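Local coordinates for protein Lysine/ornithine decarboxylase (Selenomonas ruminantium, PDB 5GJO) that decarboxylates both L-lysine and L-ornithine, giving cadaverine and putrescine, with pyridoxal 5'-phosphate as cofactor in a homodimer, at residues Pro57-Leu60 with Ser61-Gly65; Leu84-Asp87 with Gly88-Ile92; Pro368-Phe372 with Glu373-Glu377. The protein carries 2 engineered substitutions. One frame throughout, in Å; residues are numbered along the deposited sequence.

Interaction 1 (Pro57-Leu60 with Ser61-Gly65); sequences PEIL and SLLAG
Leu-63 lies alongside Ile-59 one helical turn earlier, both side chains pointing the same way, and the branch methyl CG2 of Ile-59 meets CD1 of Leu-63 at 3.9 Å. CG2 is the Ile-59 branch anti to the backbone N, beside the carbonyl carbon (CG1 has chi1 -66°), which brings this methyl rather than the longer arm to the next turn. Leu-63 also folds over the backbone here, its CG 3.4 Å from Ile-59 O. That carbonyl accepts the amide of Leu-63 in a nearly straight bond, Leu-63 N to Ile-59 O 2.9 Å with an N-H...O angle of 173°. Three more i to i+4 bonds run beside it: Ser-61 N to Pro-57 O, Leu-62 N to Glu-58 O, and Ala-64 N to Leu-60 O at 2.8 Å. The rungs make the regular alpha-helical ladder of helix 57-65, which sets side chains four residues apart into the same row. This helix links parallel strands 45-50 and 69-72 in a beta-alpha-beta unit of the PLP-binding barrel. Ile-59, Leu-62 and Leu-63 pack on helix 28-41, while Leu-60 reaches Tyr-49 of strand 45-50 and Ile-80 and Leu-81 of helix 75-83.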
ATOM      1  N   PRO A  57      -1.754 -19.188  -1.740  1.00 15.68           N
ATOM      2  CA  PRO A  57      -2.215 -20.456  -1.103  1.00 16.71           C
ATOM      3  C   PRO A  57      -1.518 -21.684  -1.634  1.00 14.83           C
ATOM      4  O   PRO A  57      -1.194 -22.585  -0.867  1.00 13.37           O
ATOM      5  CB  PRO A  57      -3.726 -20.487  -1.410  1.00 17.71           C
ATOM      6  CG  PRO A  57      -4.096 -19.122  -1.738  1.00 20.61           C
ATOM      7  CD  PRO A  57      -2.867 -18.306  -2.117  1.00 18.62           C
ATOM      8  N   GLU A  58      -1.287 -21.767  -2.957  1.00 14.35           N
ATOM      9  CA  GLU A  58      -0.615 -22.936  -3.467  1.00 14.09           C
ATOM     10  C   GLU A  58       0.818 -23.057  -2.983  1.00 15.41           C
ATOM     11  O   GLU A  58       1.374 -24.174  -2.868  1.00 15.97           O
ATOM     12  CB  GLU A  58      -0.602 -22.979  -4.997  1.00 16.25           C
ATOM     13  CG  GLU A  58      -2.019 -23.089  -5.601  1.00 18.80           C
ATOM     14  CD  GLU A  58      -2.780 -21.766  -5.693  1.00 20.68           C
ATOM     15  OE1 GLU A  58      -2.370 -20.675  -5.221  1.00 19.66           O
ATOM     16  OE2 GLU A  58      -3.892 -21.789  -6.264  1.00 24.66           O
ATOM     17  N   ILE A  59       1.434 -21.912  -2.703  1.00 15.22           N
ATOM     18  CA  ILE A  59       2.801 -21.906  -2.119  1.00 14.64           C
ATOM     19  C   ILE A  59       2.791 -22.461  -0.710  1.00 12.04           C
ATOM     20  O   ILE A  59       3.639 -23.317  -0.362  1.00 12.30           O
ATOM     21  CB  ILE A  59       3.443 -20.497  -2.216  1.00 14.32           C
ATOM     22  CG1 ILE A  59       3.683 -20.146  -3.709  1.00 15.00           C
ATOM     23  CG2 ILE A  59       4.714 -20.431  -1.344  1.00 15.13           C
ATOM     24  CD1 ILE A  59       4.350 -18.832  -3.938  1.00 15.69           C
ATOM     25  N   LEU A  60       1.796 -22.020   0.054  1.00 13.03           N
ATOM     26  CA  LEU A  60       1.654 -22.466   1.435  1.00 13.79           C
ATOM     27  C   LEU A  60       1.383 -23.976   1.483  1.00 12.88           C
ATOM     28  O   LEU A  60       1.991 -24.680   2.278  1.00 12.32           O
ATOM     29  CB  LEU A  60       0.573 -21.729   2.177  1.00 13.22           C
ATOM     30  CG  LEU A  60       0.771 -20.203   2.171  1.00 13.12           C
ATOM     31  CD1 LEU A  60      -0.442 -19.540   2.818  1.00 13.64           C
ATOM     32  CD2 LEU A  60       2.080 -19.776   2.892  1.00 14.50           C
ATOM     33  N   SER A  61       0.526 -24.463   0.586  1.00 14.95           N
ATOM     34  CA  SER A  61       0.260 -25.888   0.570  1.00 14.62           C
ATOM     35  C   SER A  61       1.466 -26.676   0.164  1.00 15.57           C
ATOM     36  O   SER A  61       1.705 -27.792   0.699  1.00 16.59           O
ATOM     37  CB  SER A  61      -0.983 -26.177  -0.345  1.00 15.05           C
ATOM     38  OG  SER A  61      -2.126 -25.511   0.121  1.00 16.09           O
ATOM     39  N   LEU A  62       2.206 -26.211  -0.858  1.00 15.68           N
ATOM     40  CA  LEU A  62       3.422 -26.832  -1.223  1.00 16.51           C
ATOM     41  C   LEU A  62       4.384 -26.989  -0.005  1.00 15.81           C
ATOM     42  O   LEU A  62       4.951 -28.107   0.311  1.00 15.27           O
ATOM     43  CB  LEU A  62       4.097 -26.070  -2.397  1.00 17.59           C
ATOM     44  CG  LEU A  62       5.569 -26.425  -2.599  1.00 18.96           C
ATOM     45  CD1 LEU A  62       5.585 -27.824  -3.236  1.00 20.11           C
ATOM     46  CD2 LEU A  62       6.330 -25.453  -3.487  1.00 20.57           C
ATOM     47  N   LEU A  63       4.653 -25.848   0.647  1.00 15.26           N
ATOM     48  CA  LEU A  63       5.510 -25.839   1.768  1.00 14.81           C
ATOM     49  C   LEU A  63       5.034 -26.733   2.920  1.00 15.01           C
ATOM     50  O   LEU A  63       5.900 -27.442   3.482  1.00 14.56           O
ATOM     51  CB  LEU A  63       5.777 -24.391   2.312  1.00 13.48           C
ATOM     52  CG  LEU A  63       6.636 -23.565   1.327  1.00 14.10           C
ATOM     53  CD1 LEU A  63       6.527 -22.082   1.660  1.00 14.25           C
ATOM     54  CD2 LEU A  63       8.075 -24.012   1.368  1.00 14.73           C
ATOM     55  N   ALA A  64       3.726 -26.704   3.238  1.00 16.42           N
ATOM     56  CA  ALA A  64       3.180 -27.602   4.257  1.00 16.61           C
ATOM     57  C   ALA A  64       3.517 -29.088   3.898  1.00 17.47           C
ATOM     58  O   ALA A  64       3.978 -29.875   4.730  1.00 17.37           O
ATOM     59  CB  ALA A  64       1.720 -27.399   4.452  1.00 17.13           C
ATOM     60  N   GLY A  65       3.380 -29.414   2.629  1.00 16.92           N
ATOM     61  CA  GLY A  65       3.593 -30.775   2.165  1.00 17.07           C
ATOM     62  C   GLY A  65       5.021 -31.152   2.146  1.00 19.13           C
ATOM     63  O   GLY A  65       5.338 -32.364   2.177  1.00 21.59           O
TER

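Interaction 2 (Leu84-Asp87 with Gly88-Ile92); sequences LGVD and GSQMI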
ATOM      1  N   LEU A  84      -6.302 -24.021   4.810  1.00 20.09           N
ATOM      2  CA  LEU A  84      -5.491 -24.961   4.046  1.00 18.58           C
ATOM      3  C   LEU A  84      -5.108 -26.231   4.796  1.00 19.50           C
ATOM      4  O   LEU A  84      -4.352 -27.059   4.277  1.00 21.56           O
ATOM      5  CB  LEU A  84      -4.217 -24.235   3.545  1.00 17.83           C
ATOM      6  CG  LEU A  84      -4.505 -23.041   2.678  1.00 18.01           C
ATOM      7  CD1 LEU A  84      -3.185 -22.311   2.371  1.00 18.10           C
ATOM      8  CD2 LEU A  84      -5.085 -23.509   1.335  1.00 19.92           C
ATOM      9  N   GLY A  85      -5.651 -26.438   6.006  1.00 20.53           N
ATOM     10  CA  GLY A  85      -5.481 -27.665   6.730  1.00 21.18           C
ATOM     11  C   GLY A  85      -4.252 -27.754   7.604  1.00 22.60           C
ATOM     12  O   GLY A  85      -3.845 -28.851   8.013  1.00 21.74           O
ATOM     13  N   VAL A  86      -3.648 -26.586   7.968  1.00 18.92           N
ATOM     14  CA  VAL A  86      -2.427 -26.636   8.724  1.00 17.86           C
ATOM     15  C   VAL A  86      -2.871 -26.492  10.159  1.00 18.12           C
ATOM     16  O   VAL A  86      -3.691 -25.608  10.453  1.00 21.10           O
ATOM     17  CB  VAL A  86      -1.492 -25.454   8.299  1.00 17.55           C
ATOM     18  CG1 VAL A  86      -0.304 -25.341   9.235  1.00 15.48           C
ATOM     19  CG2 VAL A  86      -1.120 -25.588   6.806  1.00 18.96           C
ATOM     20  N   ASP A  87      -2.320 -27.361  11.004  1.00 20.81           N
ATOM     21  CA  ASP A  87      -2.577 -27.399  12.439  1.00 21.65           C
ATOM     22  C   ASP A  87      -1.842 -26.241  13.149  1.00 19.90           C
ATOM     23  O   ASP A  87      -0.720 -25.912  12.767  1.00 17.21           O
ATOM     24  CB  ASP A  87      -2.046 -28.720  13.043  1.00 24.30           C
ATOM     25  CG  ASP A  87      -2.599 -28.965  14.486  1.00 35.46           C
ATOM     26  OD1 ASP A  87      -3.849 -29.147  14.602  1.00 39.65           O
ATOM     27  OD2 ASP A  87      -1.825 -28.934  15.496  1.00 38.64           O
ATOM     28  N   GLY A  88      -2.431 -25.718  14.189  1.00 21.28           N
ATOM     29  CA  GLY A  88      -1.744 -24.715  15.042  1.00 20.45           C
ATOM     30  C   GLY A  88      -0.429 -25.088  15.614  1.00 19.57           C
ATOM     31  O   GLY A  88       0.443 -24.214  15.889  1.00 18.85           O
ATOM     32  N   SER A  89      -0.214 -26.377  15.833  1.00 18.74           N
ATOM     33  CA  SER A  89       1.060 -26.894  16.227  1.00 20.51           C
ATOM     34  C   SER A  89       2.233 -26.613  15.272  1.00 18.42           C
ATOM     35  O   SER A  89       3.368 -26.709  15.679  1.00 18.38           O
ATOM     36  CB  SER A  89       0.992 -28.438  16.439  1.00 22.25           C
ATOM     37  OG  SER A  89       0.863 -29.086  15.166  1.00 23.08           O
ATOM     38  N   GLN A  90       1.936 -26.280  14.015  1.00 16.41           N
ATOM     39  CA  GLN A  90       2.973 -26.006  13.005  1.00 16.66           C
ATOM     40  C   GLN A  90       3.212 -24.479  12.925  1.00 17.46           C
ATOM     41  O   GLN A  90       3.995 -24.067  12.057  1.00 17.53           O
ATOM     42  CB  GLN A  90       2.539 -26.448  11.638  1.00 20.25           C
ATOM     43  CG  GLN A  90       2.232 -27.931  11.542  1.00 22.67           C
ATOM     44  CD  GLN A  90       3.359 -28.789  11.923  1.00 25.34           C
ATOM     45  OE1 GLN A  90       4.313 -28.895  11.188  1.00 31.24           O
ATOM     46  NE2 GLN A  90       3.309 -29.357  13.156  1.00 27.82           N
ATOM     47  N   MET A  91       2.622 -23.683  13.802  1.00 17.31           N
ATOM     48  CA  MET A  91       2.758 -22.244  13.698  1.00 16.12           C
ATOM     49  C   MET A  91       3.511 -21.621  14.864  1.00 18.16           C
ATOM     50  O   MET A  91       3.463 -22.113  15.962  1.00 18.30           O
ATOM     51  CB  MET A  91       1.393 -21.590  13.580  1.00 15.52           C
ATOM     52  CG  MET A  91       0.477 -22.162  12.496  1.00 16.64           C
ATOM     53  SD  MET A  91      -1.134 -21.369  12.502  1.00 18.38           S
ATOM     54  CE  MET A  91      -2.153 -22.536  11.619  1.00 17.89           C
ATOM     55  N   ILE A  92       4.219 -20.544  14.580  1.00 15.49           N
ATOM     56  CA  ILE A  92       4.706 -19.621  15.607  1.00 14.36           C
ATOM     57  C   ILE A  92       4.082 -18.275  15.373  1.00 15.22           C
ATOM     58  O   ILE A  92       4.092 -17.751  14.265  1.00 14.43           O
ATOM     59  CB  ILE A  92       6.235 -19.542  15.686  1.00 13.94           C
ATOM     60  CG1 ILE A  92       6.629 -18.678  16.907  1.00 13.70           C
ATOM     61  CG2 ILE A  92       6.880 -19.078  14.442  1.00 15.09           C
ATOM     62  CD1 ILE A  92       8.109 -18.656  17.204  1.00 15.53           C
TER
HETATM   63  O   HOH W   1      -5.410 -26.090  14.655  1.00 27.67           O
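Val-86 and Met-91 form the packed side of this turn. The terminal methyl CE of Met-91 comes within 4.1 Å of Val-86 CG1 and lies 3.6 Å from Val-86 O. Met-91 reaches this far back because its chain is extended beyond CG (chi2 177°), carrying CE to the carbonyl oxygens of Val-86 and Asp-87. Val-86 CG1 also meets Gln-90 CB at 3.9 Å, the two side chains crossing at about a right angle. Both Val-86 and Met-91 are buried.

The polar, exposed side belongs to Asp-87 and Ser-89. Asp-87 OD2 is gripped by two donors from the same serine: Ser-89 OG donates at 2.7 Å to its anti lone pair, whereas the backbone Ser-89 N approaches from well above the carboxylate plane, completing an Asx turn. With CG anti to its own backbone N (chi1 -166°), Asp-87 swings its carboxylate forward over the start of the short 3-10 segment 88-90. Gln-90 curls back so that its NE2 points at Ser-89 OG in the plane of its own amide, 3.2 Å away, and the hydroxyl thus accepts from Gln-90 and donates to Asp-87. A water accepts from Gly-88 N and makes only a weak bond to Asp-87 OD1. The turn itself is closed by Gln-90 N to Asp-87 O at 3.0 Å and by Met-91 N to Gly-88 O.

Residues 84-92 run from the Schellman motif that ends helix 75-83, with Gly-85 at C-prime, into strand 91-93 of the barrel. Gln-90 and Ile-92 bond to strand 69-72 through their backbones, Val-86 and Met-91 pack against Leu-81 of helix 75-83, and Val-86 also touches Ala-64 of helix 57-65.

Interaction 3 (Pro368-Phe372 with Glu373-Glu377); sequences PTIIF and EDQPE
Ile-371 O is gripped by two donors on opposite faces of its carbonyl plane, Asp-374 N and Gln-375 NE2, each at 3.1 Å. The side-chain bond is the straighter, with an N-H...O angle of 167°, and the oxygen lies in the amide plane of Gln-375. Gln-375 is bent at chi2 (-54°), folding its amide back over the turn to cross Ile-370 at about a right angle, where NE2 is 3.3 Å from Ile-370 CG2. Gln-375 OE1 hydrogen-bonds to Arg-18, to which the carboxylate of Glu-377 forms a salt bridge while also hydrogen-bonding to Thr-14. Replacing this glutamine by alanine removes the amide, which would probably cost Ile-371 O the straighter of its two bonds and Arg-18 one of its partners. Gln-375 N bonds to Phe-372 O at 2.9 Å, closing the turn just before helix 376-384, where Gln-375 holds the N-cap position. Phe-372 reaches that helix with CE1 3.8 Å from Glu-377 CB. Strand 369-371 runs parallel to strand 23-26, with backbone bonds from Ile-370 and Phe-372, while helix 9-18 covers Phe-372 and Glu-377, and the carboxylate of Glu-373 takes the amides of Leu-28 and Asp-29 at the start of helix 28-41.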
ATOM      1  N   PRO A 368      -3.380 -10.892 -10.070  1.00 13.32           N
ATOM      2  CA  PRO A 368      -3.437 -12.244  -9.505  1.00 13.94           C
ATOM      3  C   PRO A 368      -2.109 -12.981  -9.649  1.00 13.40           C
ATOM      4  O   PRO A 368      -1.283 -12.582 -10.472  1.00 13.97           O
ATOM      5  CB  PRO A 368      -4.479 -12.938 -10.404  1.00 14.02           C
ATOM      6  CG  PRO A 368      -4.313 -12.254 -11.749  1.00 13.21           C
ATOM      7  CD  PRO A 368      -4.027 -10.792 -11.410  1.00 12.49           C
ATOM      8  N   THR A 369      -1.927 -14.038  -8.853  1.00 13.61           N
ATOM      9  CA  THR A 369      -0.744 -14.892  -8.917  1.00 13.40           C
ATOM     10  C   THR A 369      -1.152 -16.166  -9.623  1.00 15.85           C
ATOM     11  O   THR A 369      -1.984 -16.934  -9.104  1.00 15.61           O
ATOM     12  CB  THR A 369      -0.177 -15.150  -7.525  1.00 14.23           C
ATOM     13  OG1 THR A 369       0.276 -13.893  -7.025  1.00 14.08           O
ATOM     14  CG2 THR A 369       1.002 -16.031  -7.602  1.00 14.80           C
ATOM     15  N   ILE A 370      -0.616 -16.342 -10.809  1.00 12.08           N
ATOM     16  CA  ILE A 370      -0.857 -17.491 -11.702  1.00 15.18           C
ATOM     17  C   ILE A 370       0.176 -18.565 -11.334  1.00 13.59           C
ATOM     18  O   ILE A 370       1.364 -18.248 -11.130  1.00 13.33           O
ATOM     19  CB  ILE A 370      -0.662 -17.080 -13.181  1.00 16.85           C
ATOM     20  CG1 ILE A 370      -1.566 -15.898 -13.563  1.00 17.10           C
ATOM     21  CG2 ILE A 370      -0.854 -18.224 -14.156  1.00 18.09           C
ATOM     22  CD1 ILE A 370      -3.036 -16.095 -13.253  1.00 17.69           C
ATOM     23  N   ILE A 371      -0.280 -19.795 -11.150  1.00 11.27           N
ATOM     24  CA  ILE A 371       0.593 -20.902 -10.825  1.00 11.95           C
ATOM     25  C   ILE A 371       1.176 -21.470 -12.123  1.00 12.66           C
ATOM     26  O   ILE A 371       0.459 -22.034 -12.938  1.00 12.87           O
ATOM     27  CB  ILE A 371      -0.079 -22.010  -9.988  1.00 13.47           C
ATOM     28  CG1 ILE A 371      -0.748 -21.424  -8.735  1.00 13.98           C
ATOM     29  CG2 ILE A 371       0.896 -23.129  -9.659  1.00 14.30           C
ATOM     30  CD1 ILE A 371       0.228 -20.614  -7.887  1.00 14.45           C
ATOM     31  N   PHE A 372       2.472 -21.355 -12.282  1.00 11.90           N
ATOM     32  CA  PHE A 372       3.140 -21.713 -13.525  1.00 12.44           C
ATOM     33  C   PHE A 372       2.973 -23.203 -13.875  1.00 13.31           C
ATOM     34  O   PHE A 372       2.679 -23.581 -15.008  1.00 12.18           O
ATOM     35  CB  PHE A 372       4.625 -21.391 -13.469  1.00 12.89           C
ATOM     36  CG  PHE A 372       5.354 -21.552 -14.770  1.00 11.27           C
ATOM     37  CD1 PHE A 372       4.924 -20.881 -15.868  1.00 11.62           C
ATOM     38  CD2 PHE A 372       6.434 -22.329 -14.870  1.00 13.29           C
ATOM     39  CE1 PHE A 372       5.588 -20.982 -17.094  1.00 13.94           C
ATOM     40  CE2 PHE A 372       7.123 -22.443 -16.089  1.00 12.16           C
ATOM     41  CZ  PHE A 372       6.695 -21.790 -17.196  1.00 13.39           C
ATOM     42  N   GLU A 373       2.986 -24.037 -12.868  1.00 12.07           N
ATOM     43  CA  GLU A 373       2.935 -25.521 -13.071  1.00 14.93           C
ATOM     44  C   GLU A 373       1.522 -25.967 -13.511  1.00 15.18           C
ATOM     45  O   GLU A 373       1.370 -27.123 -13.975  1.00 15.95           O
ATOM     46  CB  GLU A 373       3.369 -26.269 -11.793  1.00 14.78           C
ATOM     47  CG  GLU A 373       4.819 -26.270 -11.472  1.00 17.58           C
ATOM     48  CD  GLU A 373       5.343 -24.960 -10.977  1.00 16.17           C
ATOM     49  OE1 GLU A 373       6.580 -24.895 -10.933  1.00 19.38           O
ATOM     50  OE2 GLU A 373       4.530 -24.038 -10.633  1.00 15.18           O
ATOM     51  N   ASP A 374       0.551 -25.079 -13.445  1.00 15.92           N
ATOM     52  CA  ASP A 374      -0.778 -25.382 -13.950  1.00 16.66           C
ATOM     53  C   ASP A 374      -0.976 -24.922 -15.402  1.00 16.63           C
ATOM     54  O   ASP A 374      -2.056 -25.011 -15.924  1.00 17.43           O
ATOM     55  CB  ASP A 374      -1.856 -24.781 -13.059  1.00 19.34           C
ATOM     56  CG  ASP A 374      -1.932 -25.456 -11.711  1.00 21.17           C
ATOM     57  OD1 ASP A 374      -1.517 -26.604 -11.626  1.00 23.44           O
ATOM     58  OD2 ASP A 374      -2.394 -24.830 -10.756  1.00 22.96           O
ATOM     59  N   GLN A 375       0.076 -24.397 -16.006  1.00 13.53           N
ATOM     60  CA  GLN A 375      -0.036 -23.764 -17.341  1.00 14.58           C
ATOM     61  C   GLN A 375       0.647 -24.636 -18.360  1.00 12.88           C
ATOM     62  O   GLN A 375       1.537 -25.306 -18.056  1.00 13.00           O
ATOM     63  CB  GLN A 375       0.676 -22.396 -17.446  1.00 14.23           C
ATOM     64  CG  GLN A 375       0.269 -21.432 -16.322  1.00 14.36           C
ATOM     65  CD  GLN A 375      -1.208 -21.243 -16.221  1.00 16.07           C
ATOM     66  OE1 GLN A 375      -1.903 -20.988 -17.224  1.00 16.86           O
ATOM     67  NE2 GLN A 375      -1.711 -21.304 -15.008  1.00 17.38           N
ATOM     68  N   PRO A 376       0.183 -24.581 -19.611  1.00 14.02           N
ATOM     69  CA  PRO A 376       0.798 -25.401 -20.624  1.00 12.84           C
ATOM     70  C   PRO A 376       2.220 -25.023 -20.892  1.00 13.35           C
ATOM     71  O   PRO A 376       2.993 -25.851 -21.317  1.00 12.10           O
ATOM     72  CB  PRO A 376      -0.031 -25.135 -21.887  1.00 13.12           C
ATOM     73  CG  PRO A 376      -0.843 -23.931 -21.639  1.00 13.14           C
ATOM     74  CD  PRO A 376      -1.026 -23.886 -20.128  1.00 13.29           C
ATOM     75  N   GLU A 377       2.614 -23.802 -20.636  1.00 12.44           N
ATOM     76  CA  GLU A 377       4.031 -23.429 -20.807  1.00 13.12           C
ATOM     77  C   GLU A 377       4.988 -24.239 -19.931  1.00 12.95           C
ATOM     78  O   GLU A 377       6.110 -24.525 -20.341  1.00 13.50           O
ATOM     79  CB  GLU A 377       4.254 -21.941 -20.529  1.00 12.96           C
ATOM     80  CG  GLU A 377       3.594 -20.999 -21.522  1.00 14.81           C
ATOM     81  CD  GLU A 377       2.064 -20.814 -21.433  1.00 14.21           C
ATOM     82  OE1 GLU A 377       1.428 -21.280 -20.461  1.00 12.89           O
ATOM     83  OE2 GLU A 377       1.425 -20.136 -22.341  1.00 15.30           O
TER

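Interactions 1 and 2 follow one another along the PLP-binding barrel, their centres 12 Å apart: helix 57-65, strand 69-72, helix 75-83 and strand 91-93 come in that order. They touch directly, Leu-84 packing on Leu-60 and Ser-61, and Val-86 on Ala-64, so the loop that leaves helix 75-83 packs against helix 57-65. Interaction 3 comes near the end of the chain, where strand 369-371 of the mixed sheet passes into helix 376-384, about 15 Å from interaction 1 and 26 Å from interaction 2 between centres. Glu-58 CD touches Ile-371 CG1 at 3.7 Å, so the start of helix 57-65 sits where the barrel meets the mixed sheet.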